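PDB 4W9R: esterase from Capnocytophaga ochracea, which is of unknown function but belongs to a putative esterase family of the alpha/beta-hydrolase clan, so that an esterase-like activity is possible but unproven. Local coordinates for residues Y111-A114 / D115-V119; A199-H202 / E203-Y207; K213-S216 / V217-K221; P343-D346 / F347-G350. All coordinates share one frame; numbering follows the deposited sequence.

Contact 1 (Y111-A114 / D115-V119)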
loop_
_atom_site.group_PDB
_atom_site.type_symbol
_atom_site.label_atom_id
_atom_site.label_comp_id
_atom_site.label_asym_id
_atom_site.label_seq_id
_atom_site.Cartn_x
_atom_site.Cartn_y
_atom_site.Cartn_z
ATOM N N TYR B 111 -10.389 -25.680 -0.034
ATOM C CA TYR B 111 -10.248 -24.932 -1.283
ATOM C C TYR B 111 -9.179 -25.530 -2.194
ATOM O O TYR B 111 -8.241 -26.169 -1.719
ATOM C CB TYR B 111 -9.904 -23.466 -0.996
ATOM C CG TYR B 111 -10.840 -22.773 -0.033
ATOM C CD1 TYR B 111 -12.129 -22.427 -0.413
ATOM C CD2 TYR B 111 -10.428 -22.451 1.253
ATOM C CE1 TYR B 111 -12.986 -21.792 0.464
ATOM C CE2 TYR B 111 -11.277 -21.813 2.136
ATOM C CZ TYR B 111 -12.554 -21.485 1.736
ATOM O OH TYR B 111 -13.405 -20.850 2.612
ATOM N N PRO B 112 -9.313 -25.315 -3.511
ATOM C CA PRO B 112 -8.294 -25.759 -4.468
ATOM C C PRO B 112 -7.059 -24.862 -4.443
ATOM O O PRO B 112 -6.926 -23.965 -5.276
ATOM C CB PRO B 112 -9.014 -25.669 -5.815
ATOM C CG PRO B 112 -10.051 -24.620 -5.613
ATOM C CD PRO B 112 -10.497 -24.756 -4.187
ATOM N N ILE B 113 -6.172 -25.098 -3.482
ATOM C CA ILE B 113 -4.969 -24.287 -3.331
ATOM C C ILE B 113 -3.872 -24.716 -4.301
ATOM O O ILE B 113 -3.567 -25.901 -4.421
ATOM C CB ILE B 113 -4.424 -24.359 -1.888
ATOM C CG1 ILE B 113 -5.501 -23.932 -0.888
ATOM C CG2 ILE B 113 -3.181 -23.497 -1.738
ATOM C CD1 ILE B 113 -6.083 -22.560 -1.160
ATOM N N ALA B 114 -3.278 -23.743 -4.985
ATOM C CA ALA B 114 -2.201 -24.010 -5.932
ATOM C C ALA B 114 -0.905 -24.365 -5.211
ATOM O O ALA B 114 -0.855 -24.398 -3.982
ATOM C CB ALA B 114 -1.987 -22.809 -6.842
ATOM N N ASP B 115 0.147 -24.619 -5.982
ATOM C CA ASP B 115 1.424 -25.044 -5.421
ATOM C C ASP B 115 2.168 -23.900 -4.741
ATOM O O ASP B 115 3.117 -24.130 -3.993
ATOM C CB ASP B 115 2.307 -25.662 -6.508
ATOM C CG ASP B 115 1.789 -27.004 -6.988
ATOM O OD1 ASP B 115 0.554 -27.195 -7.007
ATOM O OD2 ASP B 115 2.617 -27.869 -7.344
ATOM N N LEU B 116 1.736 -22.670 -5.001
ATOM C CA LEU B 116 2.362 -21.501 -4.393
ATOM C C LEU B 116 1.639 -21.069 -3.119
ATOM O O LEU B 116 0.482 -20.654 -3.159
ATOM C CB LEU B 116 2.403 -20.334 -5.381
ATOM C CG LEU B 116 2.992 -19.041 -4.815
ATOM C CD1 LEU B 116 4.431 -19.262 -4.373
ATOM C CD2 LEU B 116 2.904 -17.912 -5.828
ATOM N N LYS B 117 2.335 -21.169 -1.992
ATOM C CA LYS B 117 1.785 -20.752 -0.708
ATOM C C LYS B 117 2.742 -19.786 -0.018
ATOM O O LYS B 117 3.875 -20.146 0.291
ATOM C CB LYS B 117 1.516 -21.967 0.183
ATOM C CG LYS B 117 0.444 -22.907 -0.353
ATOM C CD LYS B 117 0.407 -24.221 0.417
ATOM C CE LYS B 117 1.227 -25.304 -0.276
ATOM N NZ LYS B 117 2.674 -24.963 -0.381
ATOM N N GLY B 118 2.299 -18.551 0.193
ATOM C CA GLY B 118 3.133 -17.559 0.847
ATOM C C GLY B 118 2.769 -17.263 2.290
ATOM O O GLY B 118 1.706 -17.655 2.771
ATOM N N VAL B 119 3.653 -16.546 2.977
ATOM C CA VAL B 119 3.383 -16.095 4.337
ATOM C C VAL B 119 3.904 -14.672 4.538
ATOM O O VAL B 119 5.041 -14.354 4.190
ATOM C CB VAL B 119 4.005 -17.045 5.391
ATOM C CG1 VAL B 119 5.502 -17.220 5.162
ATOM C CG2 VAL B 119 3.728 -16.539 6.800
#
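Asp115, poorly ordered, marks the corner of the chain across which Lys117 folds back onto Ile113, and where the short strand 113-114 gives way to the strand that runs on to 122. Leu116 comes next. With CG anti to the backbone N (chi1 178°), its branched end leads away from the residues before the corner and reaches Phe233. Its CB leaves the chain on the same side as that of Ala114, and CB of Ala114 is 4.2 Å from N of Leu116. Lys117 emerges on the opposite side and carries the apolar contact: CG of Lys117 meets CG2 of Ile113 at 3.9 Å, the two side chains crossing at about a right angle. The same methylene, CG of Lys117, is 4.1 Å from O of Ala114. Beyond it the chain bends at chi3 and chi4, and NZ ends hydrogen-bonded to O of Thr140. The aliphatic stem is thus used for packing and the ammonium for a backbone acceptor. Gly118 continues the strand, pairing through its backbone with Leu37. Ala114 and Leu116 likewise pair with Tyr35 and Leu37, which sets this chain segment against strand 35-40 in the central alpha/beta-hydrolase sheet. Ile113 and Lys117 both pack against helix 91-110, Ile113 on Ile107 and Gln108, Lys117 on Val104 and Gln108, while Ile113 also touches Ile67 of strand 67-71.

Contact 2 (A199-H202 / E203-Y207)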
loop_
_atom_site.group_PDB
_atom_site.type_symbol
_atom_site.label_atom_id
_atom_site.label_comp_id
_atom_site.label_asym_id
_atom_site.label_seq_id
_atom_site.Cartn_x
_atom_site.Cartn_y
_atom_site.Cartn_z
ATOM N N ALA B 199 26.925 -16.230 2.942
ATOM C CA ALA B 199 27.165 -17.199 1.880
ATOM C C ALA B 199 26.406 -16.820 0.611
ATOM O O ALA B 199 25.347 -16.197 0.684
ATOM C CB ALA B 199 26.770 -18.597 2.338
ATOM N N PRO B 200 26.959 -17.180 -0.559
ATOM C CA PRO B 200 26.263 -16.985 -1.836
ATOM C C PRO B 200 24.927 -17.722 -1.876
ATOM O O PRO B 200 24.825 -18.845 -1.382
ATOM C CB PRO B 200 27.240 -17.565 -2.861
ATOM C CG PRO B 200 28.575 -17.439 -2.215
ATOM C CD PRO B 200 28.333 -17.675 -0.753
ATOM N N VAL B 201 23.919 -17.091 -2.463
ATOM C CA VAL B 201 22.571 -17.644 -2.478
ATOM C C VAL B 201 22.373 -18.636 -3.623
ATOM O O VAL B 201 22.775 -18.379 -4.757
ATOM C CB VAL B 201 21.518 -16.521 -2.586
ATOM C CG1 VAL B 201 20.117 -17.095 -2.558
ATOM C CG2 VAL B 201 21.705 -15.516 -1.461
ATOM N N HIS B 202 21.755 -19.773 -3.309
ATOM C CA HIS B 202 21.444 -20.800 -4.299
ATOM C C HIS B 202 20.517 -20.258 -5.387
ATOM O O HIS B 202 19.689 -19.385 -5.128
ATOM C CB HIS B 202 20.811 -22.014 -3.616
ATOM C CG HIS B 202 20.655 -23.204 -4.510
ATOM N ND1 HIS B 202 19.482 -23.486 -5.177
ATOM C CD2 HIS B 202 21.521 -24.192 -4.840
ATOM C CE1 HIS B 202 19.634 -24.593 -5.882
ATOM N NE2 HIS B 202 20.862 -25.041 -5.694
ATOM N N GLU B 203 20.662 -20.782 -6.600
ATOM C CA GLU B 203 19.937 -20.268 -7.762
ATOM C C GLU B 203 18.422 -20.451 -7.659
ATOM O O GLU B 203 17.661 -19.729 -8.304
ATOM C CB GLU B 203 20.459 -20.933 -9.041
ATOM C CG GLU B 203 20.353 -22.454 -9.058
ATOM C CD GLU B 203 19.045 -22.947 -9.650
ATOM O OE1 GLU B 203 18.343 -22.143 -10.299
ATOM O OE2 GLU B 203 18.720 -24.139 -9.467
ATOM N N SER B 204 17.986 -21.409 -6.847
ATOM C CA SER B 204 16.560 -21.676 -6.679
ATOM C C SER B 204 15.891 -20.630 -5.792
ATOM O O SER B 204 14.666 -20.607 -5.656
ATOM C CB SER B 204 16.340 -23.069 -6.087
ATOM O OG SER B 204 16.854 -23.149 -4.768
ATOM N N VAL B 205 16.701 -19.767 -5.189
ATOM C CA VAL B 205 16.194 -18.768 -4.260
ATOM C C VAL B 205 16.280 -17.356 -4.831
ATOM O O VAL B 205 17.331 -16.928 -5.304
ATOM C CB VAL B 205 16.963 -18.813 -2.926
ATOM C CG1 VAL B 205 16.502 -17.698 -2.002
ATOM C CG2 VAL B 205 16.792 -20.171 -2.264
ATOM N N GLU B 206 15.161 -16.639 -4.786
ATOM C CA GLU B 206 15.142 -15.228 -5.142
ATOM C C GLU B 206 15.108 -14.396 -3.864
ATOM O O GLU B 206 14.112 -14.390 -3.141
ATOM C CB GLU B 206 13.942 -14.910 -6.035
ATOM C CG GLU B 206 13.886 -13.472 -6.523
ATOM C CD GLU B 206 12.743 -13.236 -7.493
ATOM O OE1 GLU B 206 12.161 -14.231 -7.980
ATOM O OE2 GLU B 206 12.425 -12.060 -7.768
ATOM N N TYR B 207 16.208 -13.700 -3.591
ATOM C CA TYR B 207 16.385 -12.993 -2.327
ATOM C C TYR B 207 16.280 -11.480 -2.494
ATOM O O TYR B 207 16.937 -10.894 -3.354
ATOM C CB TYR B 207 17.739 -13.358 -1.711
ATOM C CG TYR B 207 18.044 -12.677 -0.394
ATOM C CD1 TYR B 207 18.616 -11.411 -0.358
ATOM C CD2 TYR B 207 17.777 -13.308 0.814
ATOM C CE1 TYR B 207 18.896 -10.786 0.839
ATOM C CE2 TYR B 207 18.061 -12.693 2.018
ATOM C CZ TYR B 207 18.621 -11.433 2.024
ATOM O OH TYR B 207 18.907 -10.812 3.216
#
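His202 extends its ring with CG anti to the backbone N (chi1 -171°), and Ser204 sets its hydroxyl between its own backbone N and carbonyl carbon (chi1 65°); together these torsions bring ND1 of His202 to 2.7 Å from OG of Ser204. The hydroxyl lies at the ring edge, near the imidazole plane, and the pair is hydrogen-bonded, with either partner able to be the donor. Over one ring face comes Glu203: its chi1 places CG 4.2 Å from the centroid of the His202 ring, close enough to the normal for a CH-pi contact, and the bend at chi2 turns CD and OE2 toward CE1 of His202. The backbone supplies the frame: a type I beta turn from His202 to Val205, closed by Val205 N to His202 O at 3.0 Å with an N-H...O angle of 157°. Across the turn, from the residue before it to its last residue, CG1 of Val201 touches CB of Val205 at 3.6 Å, the two side chains crossing at about a right angle. The turn brings the chain into strand 205-213, an outermost strand of the sheet within this chain, where Val205 packs on Leu171 and Leu163. OG of Ser204 is also hydrogen-bonded to N of Val167, so two partners fix this buried hydroxyl and it in turn fixes the imidazole's rotation. OE2 of Glu203 stays 4.4 Å from ND1 of His202, too far for a salt bridge, and might modestly favour a protonated ring.

Contact 3 (K213-S216 / V217-K221)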
loop_
_atom_site.group_PDB
_atom_site.type_symbol
_atom_site.label_atom_id
_atom_site.label_comp_id
_atom_site.label_asym_id
_atom_site.label_seq_id
_atom_site.Cartn_x
_atom_site.Cartn_y
_atom_site.Cartn_z
ATOM N N LYS B 213 15.398 3.841 4.484
ATOM C CA LYS B 213 16.139 4.757 5.334
ATOM C C LYS B 213 15.470 6.122 5.321
ATOM O O LYS B 213 15.139 6.652 4.261
ATOM C CB LYS B 213 17.596 4.856 4.879
ATOM C CG LYS B 213 18.518 5.516 5.893
ATOM C CD LYS B 213 19.977 5.371 5.489
ATOM C CE LYS B 213 20.385 3.908 5.408
ATOM N NZ LYS B 213 21.813 3.744 5.018
ATOM N N GLY B 214 15.261 6.679 6.508
ATOM C CA GLY B 214 14.558 7.939 6.643
ATOM C C GLY B 214 13.061 7.736 6.528
ATOM O O GLY B 214 12.308 8.685 6.312
ATOM N N SER B 215 12.630 6.487 6.672
ATOM C CA SER B 215 11.218 6.146 6.572
ATOM C C SER B 215 10.665 5.620 7.890
ATOM O O SER B 215 11.345 4.886 8.609
ATOM C CB SER B 215 10.997 5.110 5.471
ATOM O OG SER B 215 9.640 4.701 5.425
ATOM N N SER B 216 9.431 6.001 8.206
ATOM C CA SER B 216 8.746 5.462 9.372
ATOM C C SER B 216 8.451 3.983 9.159
ATOM O O SER B 216 8.275 3.534 8.024
ATOM C CB SER B 216 7.454 6.229 9.655
ATOM O OG SER B 216 7.729 7.527 10.153
ATOM N N VAL B 217 8.395 3.235 10.255
ATOM C CA VAL B 217 8.226 1.788 10.205
ATOM C C VAL B 217 6.942 1.356 9.502
ATOM O O VAL B 217 6.978 0.566 8.559
ATOM C CB VAL B 217 8.237 1.187 11.619
ATOM C CG1 VAL B 217 7.849 -0.277 11.577
ATOM C CG2 VAL B 217 9.603 1.366 12.252
ATOM N N ASN B 218 5.813 1.880 9.964
ATOM C CA ASN B 218 4.513 1.475 9.442
ATOM C C ASN B 218 4.331 1.816 7.967
ATOM O O ASN B 218 3.694 1.068 7.226
ATOM C CB ASN B 218 3.397 2.111 10.270
ATOM C CG ASN B 218 3.354 1.577 11.688
ATOM O OD1 ASN B 218 3.636 0.403 11.929
ATOM N ND2 ASN B 218 3.005 2.439 12.636
ATOM N N ALA B 219 4.896 2.940 7.542
ATOM C CA ALA B 219 4.835 3.337 6.141
ATOM C C ALA B 219 5.717 2.430 5.290
ATOM O O ALA B 219 5.410 2.156 4.130
ATOM C CB ALA B 219 5.250 4.787 5.979
ATOM N N ALA B 220 6.817 1.968 5.876
ATOM C CA ALA B 220 7.743 1.086 5.177
ATOM C C ALA B 220 7.140 -0.300 4.977
ATOM O O ALA B 220 7.379 -0.945 3.956
ATOM C CB ALA B 220 9.054 0.986 5.935
ATOM N N LYS B 221 6.361 -0.753 5.954
ATOM C CA LYS B 221 5.732 -2.066 5.872
ATOM C C LYS B 221 4.717 -2.124 4.737
ATOM O O LYS B 221 4.614 -3.135 4.043
ATOM C CB LYS B 221 5.067 -2.431 7.200
ATOM C CG LYS B 221 6.055 -2.710 8.319
ATOM C CD LYS B 221 5.396 -3.411 9.495
ATOM C CE LYS B 221 4.474 -2.479 10.259
ATOM N NZ LYS B 221 3.900 -3.149 11.458
#
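The flat group at the centre is the peptide carbonyl of Ser216, approached from both sides of its plane by residues of 213-216 and 217-221. From one side comes the hydroxyl of Ser215, with OG of Ser215 3.2 Å from O of Ser216 and tilted 25° from the plane; CB of Ala220 lies on that side too, 3.4 Å from O of Ser216. From the other side N of Ala220 donates to O of Ser216 at 3.0 Å, tilted 19°, and CB of Ala219 is 3.9 Å from O of Ser216. Two hydrogen bonds therefore grip this one oxygen. Ser215 can reach it because its OG is anti to the backbone N (chi1 176°), which swings the hydroxyl forward over the next peptide and to 3.8 Å from CB of Ala220. The bond from Ala220 is the first i+4 bond of helix 217-232, repeated by Lys221 N to Val217 O at 3.0 Å. Ser216 thus holds the N-cap position, although its side chain makes no capping bond: OG turns back beside its own backbone N, and that N is hydrogen-bonded to a glycerol, probably from the crystallisation liquor. The segment leads out of strand 205-213 of the alpha/beta-hydrolase sheet, past Gly214, whose N is held by OD1 of Asp179. Ala220 faces inward onto Ala178 of strand 171-180, and Lys221 forms a salt bridge with Glu123. On the outer side the helix meets the second subunit, where ND2 of Asn218 bonds to Glu62 and Ala219 packs on Tyr57, both residues of that other chain.

Contact 4 (P343-D346 / F347-G350)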
loop_
_atom_site.group_PDB
_atom_site.type_symbol
_atom_site.label_atom_id
_atom_site.label_comp_id
_atom_site.label_asym_id
_atom_site.label_seq_id
_atom_site.Cartn_x
_atom_site.Cartn_y
_atom_site.Cartn_z
ATOM N N PRO B 343 -15.904 -17.625 -35.458
ATOM C CA PRO B 343 -16.090 -16.209 -35.115
ATOM C C PRO B 343 -14.834 -15.356 -35.265
ATOM O O PRO B 343 -13.716 -15.854 -35.140
ATOM C CB PRO B 343 -16.520 -16.268 -33.647
ATOM C CG PRO B 343 -17.240 -17.553 -33.538
ATOM C CD PRO B 343 -16.522 -18.510 -34.454
ATOM N N ASN B 344 -15.038 -14.070 -35.536
ATOM C CA ASN B 344 -13.941 -13.124 -35.677
ATOM C C ASN B 344 -13.292 -12.783 -34.343
ATOM O O ASN B 344 -13.966 -12.700 -33.316
ATOM C CB ASN B 344 -14.430 -11.836 -36.343
ATOM C CG ASN B 344 -15.033 -12.076 -37.709
ATOM O OD1 ASN B 344 -14.785 -13.102 -38.342
ATOM N ND2 ASN B 344 -15.827 -11.119 -38.178
ATOM N N ILE B 345 -11.979 -12.585 -34.366
ATOM C CA ILE B 345 -11.261 -12.087 -33.200
ATOM C C ILE B 345 -10.186 -11.094 -33.637
ATOM O O ILE B 345 -9.418 -11.368 -34.560
ATOM C CB ILE B 345 -10.631 -13.238 -32.385
ATOM C CG1 ILE B 345 -9.766 -12.682 -31.252
ATOM C CG2 ILE B 345 -9.825 -14.165 -33.288
ATOM C CD1 ILE B 345 -9.172 -13.745 -30.356
ATOM N N ASP B 346 -10.149 -9.939 -32.974
ATOM C CA ASP B 346 -9.206 -8.868 -33.297
ATOM C C ASP B 346 -9.263 -8.518 -34.785
ATOM O O ASP B 346 -10.335 -8.228 -35.318
ATOM C CB ASP B 346 -7.783 -9.263 -32.887
ATOM C CG ASP B 346 -6.865 -8.061 -32.720
ATOM O OD1 ASP B 346 -6.959 -7.115 -33.529
ATOM O OD2 ASP B 346 -6.049 -8.064 -31.774
ATOM N N PHE B 347 -8.115 -8.565 -35.454
ATOM C CA PHE B 347 -8.040 -8.192 -36.864
ATOM C C PHE B 347 -8.363 -9.366 -37.782
ATOM O O PHE B 347 -8.322 -9.233 -39.005
ATOM C CB PHE B 347 -6.659 -7.623 -37.202
ATOM C CG PHE B 347 -5.570 -8.656 -37.285
ATOM C CD1 PHE B 347 -5.173 -9.167 -38.511
ATOM C CD2 PHE B 347 -4.931 -9.102 -36.140
ATOM C CE1 PHE B 347 -4.166 -10.110 -38.592
ATOM C CE2 PHE B 347 -3.923 -10.046 -36.215
ATOM C CZ PHE B 347 -3.539 -10.549 -37.444
ATOM N N ILE B 348 -8.694 -10.513 -37.196
ATOM C CA ILE B 348 -9.068 -11.669 -37.998
ATOM C C ILE B 348 -10.564 -11.617 -38.240
ATOM O O ILE B 348 -11.359 -11.747 -37.310
ATOM C CB ILE B 348 -8.718 -13.004 -37.309
ATOM C CG1 ILE B 348 -7.367 -12.915 -36.596
ATOM C CG2 ILE B 348 -8.739 -14.148 -38.315
ATOM C CD1 ILE B 348 -6.218 -12.715 -37.521
ATOM N N THR B 349 -10.944 -11.435 -39.499
ATOM C CA THR B 349 -12.344 -11.263 -39.857
ATOM C C THR B 349 -12.697 -12.079 -41.087
ATOM O O THR B 349 -11.814 -12.515 -41.824
ATOM C CB THR B 349 -12.683 -9.789 -40.131
ATOM O OG1 THR B 349 -11.791 -9.272 -41.128
ATOM C CG2 THR B 349 -12.556 -8.958 -38.860
ATOM N N GLY B 350 -13.992 -12.279 -41.304
ATOM C CA GLY B 350 -14.466 -12.990 -42.475
ATOM C C GLY B 350 -14.031 -12.305 -43.755
ATOM O O GLY B 350 -13.701 -12.967 -44.740
#
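Ile345 and Ile348 form a single antiparallel hydrogen-bonded pair closed by a type II' beta turn, with Ile348 N to Ile345 O at 2.9 Å and a weak return bond from Ile345 N to Ile348 O at 3.1 Å. Asp346 takes the first corner of the turn with a positive phi of 52°, as this turn type requires. Its CG lies anti to the backbone N (chi1 -159°), which carries OD1 of Asp346 in plane to the edge of the Phe347 ring, 3.9 Å from CD2 of Phe347; carboxylate and ring planes stand 79° apart. CD1 of Ile348 covers one face of that ring, toward its rim. Alongside, CG2 of Ile345 meets CG1 of Ile348 at 4.3 Å, and these side chains run on to Met314 and Phe317 respectively at helix 314-325. Asn344 lies across from Thr349, beside the bridge: its OD1 is 3.4 Å from CA of Thr349, and its ND2 3.9 Å from CB of Thr349. Thr349 then caps helix 350-362 through a weak bond from Leu352 N to its OG1. The tight turn with its single bridge so joins helix 329-339 to helix 350-362, with Phe347 and Asp346 lying on Met282 of helix 278-290. The anionic oxygen of Asp346 lies near the C-H at CD2 of Phe347, so the approach may be mildly favourable, though the separation is long.

All four contacts are local and follow one another in series, so none nests in or crosses another. Contact 1, after helix 91-110, closes the corner by which the chain enters the middle of the sheet at strand 116-122. Contact 2 closes the turn from the loop after helix 183-196 into strand 205-213, an outermost strand within this chain, so both reach one sheet although their centres are about 22 Å apart. Contact 3 follows where that strand ends, starting helix 217-232 at the border with the second subunit. Contact 4 belongs to the C-terminal helical part, joining helices 329-339 and 350-362; its centre lies about 51 Å from that of contact 3, across the chain's centre.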